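Side-chain contact in type III pantothenate kinase (Campylobacter jejuni, PDB 2NRH), which probably catalyses the ATP-dependent phosphorylation of pantothenate, the first step of coenzyme A biosynthesis: residues V43-H46 / L47-H50. The protein carries 2 engineered substitutions. Numbering follows the deposited sequence.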
loop_
_atom_site.group_PDB
_atom_site.type_symbol
_atom_site.label_atom_id
_atom_site.label_comp_id
_atom_site.label_asym_id
_atom_site.label_seq_id
_atom_site.Cartn_x
_atom_site.Cartn_y
_atom_site.Cartn_z
ATOM N N VAL B 43 18.772 -13.357 -1.096
ATOM C CA VAL B 43 17.569 -13.455 -0.250
ATOM C C VAL B 43 16.654 -14.564 -0.757
ATOM O O VAL B 43 15.657 -14.864 -0.175
ATOM C CB VAL B 43 16.735 -12.096 -0.147
ATOM C CG1 VAL B 43 17.570 -11.001 0.480
ATOM C CG2 VAL B 43 16.124 -11.682 -1.511
ATOM N N ASN B 44 17.012 -15.172 -1.858
ATOM C CA ASN B 44 16.201 -16.214 -2.401
ATOM C C ASN B 44 16.443 -17.577 -1.667
ATOM O O ASN B 44 17.496 -18.223 -1.799
ATOM C CB ASN B 44 16.475 -16.310 -3.911
ATOM C CG ASN B 44 15.493 -17.181 -4.619
ATOM O OD1 ASN B 44 15.054 -18.214 -4.084
ATOM N ND2 ASN B 44 15.132 -16.792 -5.846
ATOM N N GLU B 45 15.453 -18.020 -0.925
ATOM C CA GLU B 45 15.651 -19.209 -0.109
ATOM C C GLU B 45 15.768 -20.440 -1.000
ATOM O O GLU B 45 16.314 -21.496 -0.596
ATOM C CB GLU B 45 14.436 -19.372 0.762
ATOM C CG GLU B 45 14.187 -18.170 1.690
ATOM C CD GLU B 45 15.088 -18.228 2.884
ATOM O OE1 GLU B 45 15.172 -19.329 3.495
ATOM O OE2 GLU B 45 15.727 -17.192 3.189
ATOM N N HIS B 46 15.221 -20.293 -2.200
ATOM C CA HIS B 46 15.128 -21.362 -3.126
ATOM C C HIS B 46 16.473 -21.639 -3.788
ATOM O O HIS B 46 16.649 -22.705 -4.371
ATOM C CB HIS B 46 14.014 -21.064 -4.143
ATOM C CG HIS B 46 12.658 -21.005 -3.522
ATOM N ND1 HIS B 46 12.010 -22.119 -3.035
ATOM C CD2 HIS B 46 11.852 -19.958 -3.246
ATOM C CE1 HIS B 46 10.847 -21.765 -2.521
ATOM N NE2 HIS B 46 10.737 -20.450 -2.610
ATOM N N LEU B 47 17.419 -20.704 -3.705
ATOM C CA LEU B 47 18.631 -20.821 -4.494
ATOM C C LEU B 47 19.821 -21.156 -3.656
ATOM O O LEU B 47 20.947 -21.218 -4.170
ATOM C CB LEU B 47 18.937 -19.560 -5.349
ATOM C CG LEU B 47 17.982 -18.992 -6.425
ATOM C CD1 LEU B 47 18.577 -17.769 -7.049
ATOM C CD2 LEU B 47 17.563 -19.988 -7.505
ATOM N N LYS B 48 19.588 -21.342 -2.363
ATOM C CA LYS B 48 20.664 -21.674 -1.435
ATOM C C LYS B 48 21.503 -22.960 -1.745
ATOM O O LYS B 48 22.724 -22.918 -1.691
ATOM C CB LYS B 48 20.152 -21.640 -0.008
ATOM C CG LYS B 48 19.857 -20.216 0.476
ATOM C CD LYS B 48 19.577 -20.231 1.971
ATOM C CE LYS B 48 18.820 -18.965 2.517
ATOM N NZ LYS B 48 19.149 -17.618 1.933
ATOM N N GLU B 49 20.851 -24.068 -2.109
ATOM C CA GLU B 49 21.525 -25.301 -2.521
ATOM C C GLU B 49 22.343 -25.091 -3.807
ATOM O O GLU B 49 23.506 -25.498 -3.941
ATOM C CB GLU B 49 20.456 -26.357 -2.795
ATOM C CG GLU B 49 20.434 -27.556 -1.844
ATOM C CD GLU B 49 21.007 -28.836 -2.490
ATOM O OE1 GLU B 49 22.203 -28.829 -2.883
ATOM O OE2 GLU B 49 20.264 -29.853 -2.578
ATOM N N HIS B 50 21.689 -24.474 -4.779
ATOM C CA HIS B 50 22.343 -24.173 -6.015
ATOM C C HIS B 50 23.611 -23.384 -5.816
ATOM O O HIS B 50 24.608 -23.674 -6.435
ATOM C CB HIS B 50 21.425 -23.426 -6.970
ATOM C CG HIS B 50 22.110 -23.035 -8.242
ATOM N ND1 HIS B 50 22.258 -23.904 -9.301
ATOM C CD2 HIS B 50 22.732 -21.881 -8.606
ATOM C CE1 HIS B 50 22.903 -23.287 -10.281
ATOM N NE2 HIS B 50 23.195 -22.056 -9.886
HETATM O O HOH W 1 19.003 -24.711 -5.182
#
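With CG of Asn44 anti to the backbone N (chi1 -169°) and CG of Leu47 anti to its own carbonyl carbon (chi1 -59°), the leucine is laid against the flat amide of the asparagine. Leu47 CG sits over one face of that amide, 3.6 Å from Asn44 CG, with Leu47 CD1 on the same face toward Asn44 ND2. The same Asn44 torsion sets the amide beside the chain that follows, where Asn44 OD1 accepts from His46 N at 2.8 Å, in the carbonyl plane though with a bent N-H...O angle of 134°. This is an Asx turn, and the main chain closes a turn here as well, Leu47 N donating to Asn44 O at 3.1 Å. Together the two bonds shape the turn by which strand 38-42 passes into helix 48-53, beside the N-terminal five-stranded sheet, the first of two with strand order 3-2-1-4-5, as in ASKHA kinases. Asn44 ND2 donates to the carbonyl of Gly9, in the predicted ATP-binding loop, so both ends of the buried amide are held. Leu47 also packs on Ile26, Phe29 and Leu30 of helix 26-30 and lies close to Ile8. On the exposed side, the side chains of Glu45 and Lys48 lie side by side and point the same way. Lys48 CE rests 3.6 Å from Glu45 OE2, while Lys48 NZ stands 3.7 Å from Glu45 OE2 in a long salt bridge. One water donates to His46 O and accepts from His50 N at 2.7 Å, bridging the turn to the first turn of the helix.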